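Local coordinates for hypothetical protein PH0822 (Pyrococcus horikoshii, PDB 2YX6), which is of unknown function but binds the nucleotide ADP and belongs to the dinitrogenase iron-molybdenum cofactor biosynthesis family, at residues P6-V17 and V91-I99; G22-V30 and N39-F47. All blocks are in the same frame, centred on the assembly; numbering follows the deposited sequence.

Interaction 1 (P6-V17 and V91-I99)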
loop_
_atom_site.group_PDB
_atom_site.type_symbol
_atom_site.label_atom_id
_atom_site.label_comp_id
_atom_site.label_asym_id
_atom_site.label_seq_id
_atom_site.Cartn_x
_atom_site.Cartn_y
_atom_site.Cartn_z
ATOM N N PRO A 6 -7.242 -10.697 -4.952
ATOM C CA PRO A 6 -8.300 -11.721 -4.802
ATOM C C PRO A 6 -8.945 -11.984 -6.164
ATOM O O PRO A 6 -9.245 -11.011 -6.894
ATOM C CB PRO A 6 -9.308 -11.076 -3.834
ATOM C CG PRO A 6 -9.206 -9.562 -4.092
ATOM C CD PRO A 6 -7.668 -9.363 -4.471
ATOM N N ALA A 7 -9.100 -13.261 -6.544
ATOM C CA ALA A 7 -9.625 -13.598 -7.862
ATOM C C ALA A 7 -11.006 -14.174 -7.728
ATOM O O ALA A 7 -11.298 -14.872 -6.750
ATOM C CB ALA A 7 -8.731 -14.602 -8.554
ATOM N N GLU A 8 -11.830 -13.921 -8.741
ATOM C CA GLU A 8 -13.190 -14.415 -8.782
ATOM C C GLU A 8 -13.264 -15.916 -9.206
ATOM O O GLU A 8 -14.177 -16.659 -8.836
ATOM C CB GLU A 8 -13.987 -13.515 -9.728
ATOM C CG GLU A 8 -15.434 -13.924 -9.931
ATOM C CD GLU A 8 -16.099 -13.177 -11.091
ATOM O OE1 GLU A 8 -15.902 -11.944 -11.221
ATOM O OE2 GLU A 8 -16.816 -13.835 -11.891
ATOM N N ASP A 9 -12.274 -16.352 -9.967
ATOM C CA ASP A 9 -12.235 -17.641 -10.630
ATOM C C ASP A 9 -10.857 -18.172 -10.355
ATOM O O ASP A 9 -10.005 -17.426 -9.885
ATOM C CB ASP A 9 -12.314 -17.402 -12.151
ATOM C CG ASP A 9 -13.658 -16.904 -12.598
ATOM O OD1 ASP A 9 -14.662 -17.067 -11.854
ATOM O OD2 ASP A 9 -13.732 -16.343 -13.721
ATOM N N ASP A 10 -10.585 -19.416 -10.722
ATOM C CA ASP A 10 -9.189 -19.880 -10.735
ATOM C C ASP A 10 -8.475 -19.598 -12.047
ATOM O O ASP A 10 -7.492 -20.248 -12.370
ATOM C CB ASP A 10 -9.075 -21.374 -10.415
ATOM C CG ASP A 10 -10.010 -22.246 -11.264
ATOM O OD1 ASP A 10 -11.067 -21.731 -11.754
ATOM O OD2 ASP A 10 -9.673 -23.468 -11.417
ATOM N N ARG A 11 -8.914 -18.575 -12.767
ATOM C CA ARG A 11 -8.291 -18.240 -14.052
ATOM C C ARG A 11 -6.984 -17.420 -14.043
ATOM O O ARG A 11 -6.565 -16.951 -15.099
ATOM C CB ARG A 11 -9.339 -17.600 -14.983
ATOM C CG ARG A 11 -9.852 -18.560 -16.023
ATOM C CD ARG A 11 -11.196 -18.161 -16.636
ATOM N NE ARG A 11 -11.280 -16.750 -17.066
ATOM C CZ ARG A 11 -11.163 -16.285 -18.326
ATOM N NH1 ARG A 11 -11.295 -14.984 -18.532
ATOM N NH2 ARG A 11 -10.913 -17.077 -19.381
ATOM N N GLY A 12 -6.343 -17.242 -12.874
ATOM C CA GLY A 12 -5.059 -16.504 -12.783
ATOM C C GLY A 12 -5.180 -15.055 -13.251
ATOM O O GLY A 12 -6.177 -14.374 -12.937
ATOM N N ILE A 13 -4.198 -14.592 -14.029
ATOM C CA ILE A 13 -4.260 -13.240 -14.557
ATOM C C ILE A 13 -5.367 -12.972 -15.605
ATOM O O ILE A 13 -5.549 -11.818 -16.030
ATOM C CB ILE A 13 -2.911 -12.817 -15.128
ATOM C CG1 ILE A 13 -2.630 -13.626 -16.386
ATOM C CG2 ILE A 13 -1.897 -12.881 -14.042
ATOM C CD1 ILE A 13 -1.569 -13.080 -17.253
ATOM N N LYS A 14 -6.112 -14.018 -15.978
ATOM C CA LYS A 14 -7.294 -13.853 -16.811
ATOM C C LYS A 14 -8.612 -13.768 -16.009
ATOM O O LYS A 14 -9.706 -13.582 -16.619
ATOM C CB LYS A 14 -7.392 -14.921 -17.875
ATOM C CG LYS A 14 -6.208 -14.945 -18.846
ATOM C CD LYS A 14 -6.418 -16.043 -19.873
ATOM C CE LYS A 14 -5.375 -16.175 -20.942
ATOM N NZ LYS A 14 -5.872 -17.260 -21.907
ATOM N N SER A 15 -8.519 -13.865 -14.673
ATOM C CA SER A 15 -9.719 -13.756 -13.848
ATOM C C SER A 15 -9.986 -12.299 -13.533
ATOM O O SER A 15 -9.168 -11.457 -13.795
ATOM C CB SER A 15 -9.584 -14.549 -12.532
ATOM O OG SER A 15 -10.771 -14.368 -11.740
ATOM N N ASN A 16 -11.139 -11.983 -12.985
ATOM C CA ASN A 16 -11.387 -10.604 -12.549
ATOM C C ASN A 16 -11.070 -10.500 -11.054
ATOM O O ASN A 16 -11.098 -11.495 -10.345
ATOM C CB ASN A 16 -12.857 -10.223 -12.762
ATOM C CG ASN A 16 -13.284 -10.198 -14.254
ATOM O OD1 ASN A 16 -12.667 -9.539 -15.103
ATOM N ND2 ASN A 16 -14.383 -10.898 -14.553
ATOM N N VAL A 17 -10.808 -9.293 -10.578
ATOM C CA VAL A 17 -10.713 -9.036 -9.161
ATOM C C VAL A 17 -12.043 -9.434 -8.563
ATOM O O VAL A 17 -13.063 -9.012 -9.038
ATOM C CB VAL A 17 -10.360 -7.513 -8.876
ATOM C CG1 VAL A 17 -10.337 -7.184 -7.344
ATOM C CG2 VAL A 17 -9.019 -7.118 -9.588
ATOM N N VAL A 91 -10.316 -1.360 -6.908
ATOM C CA VAL A 91 -9.724 -1.943 -8.116
ATOM C C VAL A 91 -10.666 -3.003 -8.673
ATOM O O VAL A 91 -11.136 -3.858 -7.962
ATOM C CB VAL A 91 -8.312 -2.548 -7.805
ATOM C CG1 VAL A 91 -7.650 -3.013 -9.060
ATOM C CG2 VAL A 91 -7.432 -1.507 -7.098
ATOM N N TYR A 92 -10.938 -2.970 -9.969
ATOM C CA TYR A 92 -11.801 -3.984 -10.606
ATOM C C TYR A 92 -11.263 -4.290 -11.973
ATOM O O TYR A 92 -10.447 -3.520 -12.510
ATOM C CB TYR A 92 -13.213 -3.408 -10.780
ATOM C CG TYR A 92 -13.209 -2.146 -11.577
ATOM C CD1 TYR A 92 -12.895 -0.945 -10.987
ATOM C CD2 TYR A 92 -13.503 -2.150 -12.936
ATOM C CE1 TYR A 92 -12.893 0.216 -11.719
ATOM C CE2 TYR A 92 -13.485 -0.967 -13.688
ATOM C CZ TYR A 92 -13.195 0.191 -13.057
ATOM O OH TYR A 92 -13.124 1.361 -13.752
ATOM N N GLY A 93 -11.783 -5.372 -12.559
ATOM C CA GLY A 93 -11.484 -5.741 -13.927
ATOM C C GLY A 93 -10.573 -6.949 -14.022
ATOM O O GLY A 93 -10.295 -7.621 -12.993
ATOM N N ARG A 94 -10.034 -7.169 -15.234
ATOM C CA ARG A 94 -9.207 -8.367 -15.477
ATOM C C ARG A 94 -7.908 -8.130 -14.782
ATOM O O ARG A 94 -7.319 -7.057 -14.890
ATOM C CB ARG A 94 -8.875 -8.558 -16.950
ATOM C CG ARG A 94 -8.553 -9.966 -17.350
ATOM C CD ARG A 94 -8.328 -9.932 -18.810
ATOM N NE ARG A 94 -8.083 -11.197 -19.507
ATOM C CZ ARG A 94 -8.985 -12.109 -19.880
ATOM N NH1 ARG A 94 -10.288 -12.024 -19.560
ATOM N NH2 ARG A 94 -8.559 -13.157 -20.584
ATOM N N ILE A 95 -7.403 -9.163 -14.161
ATOM C CA ILE A 95 -6.238 -8.974 -13.323
ATOM C C ILE A 95 -5.032 -8.618 -14.166
ATOM O O ILE A 95 -4.237 -7.750 -13.786
ATOM C CB ILE A 95 -6.027 -10.176 -12.395
ATOM C CG1 ILE A 95 -7.137 -10.152 -11.304
ATOM C CG2 ILE A 95 -4.578 -10.131 -11.869
ATOM C CD1 ILE A 95 -7.293 -11.484 -10.365
ATOM N N SER A 96 -4.932 -9.185 -15.359
ATOM C CA SER A 96 -3.832 -8.814 -16.293
ATOM C C SER A 96 -3.806 -7.304 -16.573
ATOM O O SER A 96 -2.737 -6.709 -16.626
ATOM C CB SER A 96 -3.939 -9.586 -17.621
ATOM O OG SER A 96 -5.127 -9.204 -18.343
ATOM N N ASP A 97 -4.986 -6.702 -16.764
ATOM C CA ASP A 97 -5.112 -5.263 -17.038
ATOM C C ASP A 97 -4.765 -4.422 -15.834
ATOM O O ASP A 97 -4.150 -3.373 -15.944
ATOM C CB ASP A 97 -6.513 -4.902 -17.482
ATOM C CG ASP A 97 -6.856 -5.390 -18.890
ATOM O OD1 ASP A 97 -5.971 -5.916 -19.581
ATOM O OD2 ASP A 97 -8.047 -5.286 -19.285
ATOM N N VAL A 98 -5.181 -4.885 -14.669
ATOM C CA VAL A 98 -4.882 -4.236 -13.402
ATOM C C VAL A 98 -3.368 -4.143 -13.144
ATOM O O VAL A 98 -2.890 -3.102 -12.744
ATOM C CB VAL A 98 -5.581 -4.970 -12.271
ATOM C CG1 VAL A 98 -5.002 -4.543 -10.915
ATOM C CG2 VAL A 98 -7.097 -4.758 -12.359
ATOM N N ILE A 99 -2.631 -5.218 -13.400
ATOM C CA ILE A 99 -1.205 -5.326 -13.160
ATOM C C ILE A 99 -0.454 -4.379 -14.093
ATOM O O ILE A 99 0.432 -3.642 -13.665
ATOM C CB ILE A 99 -0.748 -6.834 -13.298
ATOM C CG1 ILE A 99 -1.205 -7.622 -12.074
ATOM C CG2 ILE A 99 0.731 -6.967 -13.310
ATOM C CD1 ILE A 99 -1.433 -9.047 -12.368
HETATM O O HOH W 1 -13.585 -7.111 -10.805
#

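Interaction 2 (G22-V30 and N39-F47)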
loop_
_atom_site.group_PDB
_atom_site.type_symbol
_atom_site.label_atom_id
_atom_site.label_comp_id
_atom_site.label_asym_id
_atom_site.label_seq_id
_atom_site.Cartn_x
_atom_site.Cartn_y
_atom_site.Cartn_z
ATOM N N GLY A 22 -12.078 -11.788 1.113
ATOM C CA GLY A 22 -12.547 -12.419 2.368
ATOM C C GLY A 22 -13.450 -13.568 2.015
ATOM O O GLY A 22 -13.187 -14.684 2.418
ATOM N N ARG A 23 -14.462 -13.334 1.188
ATOM C CA ARG A 23 -15.210 -14.481 0.680
ATOM C C ARG A 23 -14.584 -15.095 -0.578
ATOM O O ARG A 23 -14.948 -16.171 -0.998
ATOM C CB ARG A 23 -16.682 -14.127 0.498
ATOM C CG ARG A 23 -17.452 -14.102 1.839
ATOM C CD ARG A 23 -16.933 -13.059 2.899
ATOM N NE ARG A 23 -17.102 -11.638 2.533
ATOM C CZ ARG A 23 -16.883 -10.615 3.369
ATOM N NH1 ARG A 23 -17.068 -9.370 2.940
ATOM N NH2 ARG A 23 -16.475 -10.839 4.623
ATOM N N SER A 24 -13.581 -14.438 -1.139
ATOM C CA SER A 24 -12.887 -14.961 -2.309
ATOM C C SER A 24 -12.070 -16.267 -2.015
ATOM O O SER A 24 -11.552 -16.487 -0.909
ATOM C CB SER A 24 -11.991 -13.880 -2.873
ATOM O OG SER A 24 -10.767 -14.036 -2.215
ATOM N N ARG A 25 -11.979 -17.127 -3.016
ATOM C CA ARG A 25 -11.407 -18.462 -2.813
ATOM C C ARG A 25 -10.124 -18.706 -3.591
ATOM O O ARG A 25 -9.464 -19.719 -3.390
ATOM C CB ARG A 25 -12.446 -19.566 -3.057
ATOM C CG ARG A 25 -13.591 -19.672 -1.909
ATOM C CD ARG A 25 -13.205 -20.387 -0.524
ATOM N NE ARG A 25 -12.460 -19.492 0.386
ATOM C CZ ARG A 25 -13.000 -18.641 1.286
ATOM N NH1 ARG A 25 -12.197 -17.859 2.022
ATOM N NH2 ARG A 25 -14.329 -18.550 1.474
ATOM N N TYR A 26 -9.757 -17.750 -4.446
ATOM C CA TYR A 26 -8.485 -17.786 -5.153
ATOM C C TYR A 26 -7.771 -16.459 -5.027
ATOM O O TYR A 26 -8.385 -15.419 -4.998
ATOM C CB TYR A 26 -8.756 -18.052 -6.626
ATOM C CG TYR A 26 -9.479 -19.404 -6.910
ATOM C CD1 TYR A 26 -8.779 -20.600 -6.930
ATOM C CD2 TYR A 26 -10.838 -19.443 -7.141
ATOM C CE1 TYR A 26 -9.414 -21.831 -7.174
ATOM C CE2 TYR A 26 -11.514 -20.671 -7.387
ATOM C CZ TYR A 26 -10.785 -21.861 -7.402
ATOM O OH TYR A 26 -11.430 -23.059 -7.687
ATOM N N PHE A 27 -6.452 -16.497 -4.976
ATOM C CA PHE A 27 -5.641 -15.303 -4.902
ATOM C C PHE A 27 -4.578 -15.450 -5.947
ATOM O O PHE A 27 -4.067 -16.546 -6.178
ATOM C CB PHE A 27 -4.994 -15.131 -3.536
ATOM C CG PHE A 27 -5.837 -14.327 -2.572
ATOM C CD1 PHE A 27 -5.608 -12.954 -2.402
ATOM C CD2 PHE A 27 -6.917 -14.907 -1.922
ATOM C CE1 PHE A 27 -6.413 -12.205 -1.551
ATOM C CE2 PHE A 27 -7.747 -14.140 -1.070
ATOM C CZ PHE A 27 -7.480 -12.836 -0.877
ATOM N N VAL A 28 -4.206 -14.330 -6.532
ATOM C CA VAL A 28 -3.072 -14.254 -7.466
ATOM C C VAL A 28 -1.950 -13.396 -6.876
ATOM O O VAL A 28 -2.177 -12.295 -6.435
ATOM C CB VAL A 28 -3.557 -13.611 -8.808
ATOM C CG1 VAL A 28 -2.424 -13.442 -9.813
ATOM C CG2 VAL A 28 -4.708 -14.380 -9.388
ATOM N N PHE A 29 -0.732 -13.919 -6.874
ATOM C CA PHE A 29 0.461 -13.280 -6.316
ATOM C C PHE A 29 1.331 -12.959 -7.511
ATOM O O PHE A 29 1.664 -13.844 -8.315
ATOM C CB PHE A 29 1.189 -14.231 -5.333
ATOM C CG PHE A 29 0.408 -14.517 -4.123
ATOM C CD1 PHE A 29 0.449 -13.637 -3.048
ATOM C CD2 PHE A 29 -0.467 -15.585 -4.080
ATOM C CE1 PHE A 29 -0.316 -13.872 -1.892
ATOM C CE2 PHE A 29 -1.250 -15.826 -2.915
ATOM C CZ PHE A 29 -1.129 -14.969 -1.819
ATOM N N VAL A 30 1.671 -11.697 -7.649
ATOM C CA VAL A 30 2.414 -11.284 -8.834
ATOM C C VAL A 30 3.707 -10.635 -8.408
ATOM O O VAL A 30 3.680 -9.599 -7.662
ATOM C CB VAL A 30 1.639 -10.204 -9.657
ATOM C CG1 VAL A 30 2.521 -9.830 -10.902
ATOM C CG2 VAL A 30 0.247 -10.741 -10.094
ATOM N N ASN A 39 6.800 -13.280 -12.204
ATOM C CA ASN A 39 6.219 -14.514 -11.744
ATOM C C ASN A 39 4.748 -14.269 -11.444
ATOM O O ASN A 39 4.406 -13.190 -10.904
ATOM C CB ASN A 39 6.983 -14.938 -10.514
ATOM C CG ASN A 39 6.753 -16.372 -10.145
ATOM O OD1 ASN A 39 5.854 -16.704 -9.349
ATOM N ND2 ASN A 39 7.602 -17.247 -10.668
ATOM N N VAL A 40 3.894 -15.223 -11.834
ATOM C CA VAL A 40 2.497 -15.251 -11.402
ATOM C C VAL A 40 2.236 -16.559 -10.657
ATOM O O VAL A 40 2.697 -17.619 -11.060
ATOM C CB VAL A 40 1.548 -15.145 -12.568
ATOM C CG1 VAL A 40 0.067 -15.389 -12.129
ATOM C CG2 VAL A 40 1.746 -13.816 -13.294
ATOM N N GLU A 41 1.547 -16.473 -9.529
ATOM C CA GLU A 41 1.298 -17.641 -8.705
ATOM C C GLU A 41 -0.160 -17.600 -8.373
ATOM O O GLU A 41 -0.649 -16.598 -7.860
ATOM C CB GLU A 41 2.220 -17.633 -7.471
ATOM C CG GLU A 41 1.775 -18.541 -6.322
ATOM C CD GLU A 41 2.837 -19.556 -5.873
ATOM O OE1 GLU A 41 2.443 -20.525 -5.159
ATOM O OE2 GLU A 41 4.056 -19.433 -6.236
ATOM N N VAL A 42 -0.856 -18.698 -8.684
ATOM C CA VAL A 42 -2.292 -18.776 -8.554
ATOM C C VAL A 42 -2.622 -19.863 -7.529
ATOM O O VAL A 42 -2.485 -21.051 -7.826
ATOM C CB VAL A 42 -2.904 -19.175 -9.863
ATOM C CG1 VAL A 42 -4.361 -19.187 -9.722
ATOM C CG2 VAL A 42 -2.468 -18.186 -10.989
ATOM N N VAL A 43 -2.966 -19.473 -6.309
ATOM C CA VAL A 43 -3.264 -20.510 -5.267
ATOM C C VAL A 43 -4.679 -20.372 -4.730
ATOM O O VAL A 43 -5.358 -19.368 -4.996
ATOM C CB VAL A 43 -2.225 -20.517 -4.152
ATOM C CG1 VAL A 43 -0.802 -20.860 -4.716
ATOM C CG2 VAL A 43 -2.196 -19.191 -3.525
ATOM N N GLU A 44 -5.159 -21.380 -4.005
ATOM C CA GLU A 44 -6.477 -21.254 -3.420
ATOM C C GLU A 44 -6.429 -20.980 -1.943
ATOM O O GLU A 44 -5.396 -21.157 -1.286
ATOM C CB GLU A 44 -7.430 -22.397 -3.826
ATOM C CG GLU A 44 -6.838 -23.762 -3.835
ATOM C CD GLU A 44 -7.931 -24.861 -4.000
ATOM O OE1 GLU A 44 -7.949 -25.595 -5.042
ATOM O OE2 GLU A 44 -8.809 -24.972 -3.089
ATOM N N VAL A 45 -7.512 -20.435 -1.424
ATOM C CA VAL A 45 -7.564 -20.120 0.005
ATOM C C VAL A 45 -8.043 -21.368 0.755
ATOM O O VAL A 45 -8.977 -22.059 0.295
ATOM C CB VAL A 45 -8.516 -18.912 0.339
ATOM C CG1 VAL A 45 -8.202 -18.377 1.716
ATOM C CG2 VAL A 45 -8.329 -17.763 -0.658
ATOM N N PRO A 46 -7.392 -21.679 1.887
ATOM C CA PRO A 46 -7.844 -22.676 2.887
ATOM C C PRO A 46 -9.292 -22.509 3.445
ATOM O O PRO A 46 -9.782 -21.379 3.569
ATOM C CB PRO A 46 -6.802 -22.537 4.001
ATOM C CG PRO A 46 -5.558 -22.019 3.267
ATOM C CD PRO A 46 -6.086 -21.087 2.234
ATOM N N PHE A 47 -9.925 -23.664 3.746
ATOM C CA PHE A 47 -11.283 -23.891 4.345
ATOM C C PHE A 47 -12.409 -23.900 3.312
ATOM O O PHE A 47 -12.884 -22.837 2.871
ATOM C CB PHE A 47 -11.633 -22.979 5.554
ATOM C CG PHE A 47 -11.234 -23.545 6.942
ATOM C CD1 PHE A 47 -11.454 -24.889 7.284
ATOM C CD2 PHE A 47 -10.664 -22.690 7.927
ATOM C CE1 PHE A 47 -11.089 -25.390 8.564
ATOM C CE2 PHE A 47 -10.302 -23.178 9.220
ATOM C CZ PHE A 47 -10.526 -24.529 9.538
#

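Interaction 1 (P6-V17 and V91-I99)
Three backbone hydrogen bonds join the segment Ile13-Val17 to the entry of helix 95-103. Val17 N donates to Gly93 O at 3.0 Å, Ile95 N reaches Ser15 O nearly head-on (C=O...N 172°), and Ser96 N meets a lone pair of Ile13 O at 2.8 Å. The last two are first-turn donors just after the N-cap Arg94, satisfied by the carbonyls of Ser15 and Ile13. A water accepts from Gly93 N and donates to Val17 O.

Apolar contacts centre on Ile95. Its CD1 lies 3.9 Å from Ala7 CB, while its CG1, placed beside the backbone N by chi1 of -72°, meets Val17 CG2 at 4.0 Å, the side chains crossing nearly at right angles. Ile5 of strand 2-7 touches both.

Among charged groups, extended Arg94 runs alongside Lys14, its NH2 3.4 Å from Lys14 CG, with Lys14 O over one guanidinium face. Arg11 NH1 stands 3.3 Å from Arg94 NH1, planes 77° apart; both are like-charged donors, not hydrogen-bonded. Replacing Arg94 with an alanine would probably uncover the aliphatic part of Lys14 and let it move more freely. The contact thus holds through main-chain bonds and aliphatic burial, whereas the Arg11, Lys14 and Arg94 cluster is probably mildly repulsive.

Interaction 2 (G22-V30 and N39-F47)
The guanidinium of Arg25 has Phe47 O over one face, 4.2 Å from Arg25 NE, Arg23 O over the other, and Val45 CB at its edge; bends at chi2 and chi3 fold the chain back to place it there. The rings of Phe27 and Phe29 receive valine methyls at their edges: Val45 CG2 lies 3.4 Å from Phe27 CD2, and Val43 CG2 3.5 Å from Phe29 CE2. Tyr26 instead runs beside Glu44, whose CB approaches the ring obliquely, 3.8 Å from Tyr26 CD1.

Tyr26, Phe27, Phe29, Val43 and Glu44 lie in the antiparallel beta hairpin of strands 26-33 and 36-44, whose short segments run at 162°. Phe27-Val43 and Phe29-Glu41 are hydrogen-bonded pairs, with Phe29 N to Glu41 O at 2.9 Å; Tyr26-Glu44, Val28-Val42 and Val30-Val40 are non-hydrogen-bonded. Just beyond the strand ends, Val45 N still donates to Arg25 O, from well above the carbonyl plane (46°).

Side chains alternate between the faces. Phe27, Phe29 and Val43 share one, where Ile59 of helix 54-61 touches both phenylalanines and His62 stacks on Phe29. On the other, Val28 CG1 meets Val40 CG1 at 3.9 Å, and Ile95 and Ile99 of helix 95-103 pack on Val28 and Val30 respectively.

Overall arrangement
Interactions 1 and 2 have centres 11 Å apart and meet at one mixed sheet, in which strand 2-7 lies beside strand 26-33 and strand 36-44 forms an outer edge within the chain. Along the sequence, 6-17 comes first, both hairpin segments follow, and 91-99 returns last, so interaction 1 spans the hairpin of interaction 2. They touch: Ala7 N lies 2.8 Å from Tyr26 O, a probable hydrogen bond, and Ile99 CD1 packs 3.3 Å from Val30 CG2. Helix 95-103 covers one sheet face and helix 54-61 the other. Val91 and Phe27 have side chains about 8 and 9 Å from that of the ADP-binding Val87, suggesting both contacts lie near the nucleotide site, although this chain binds no ADP here.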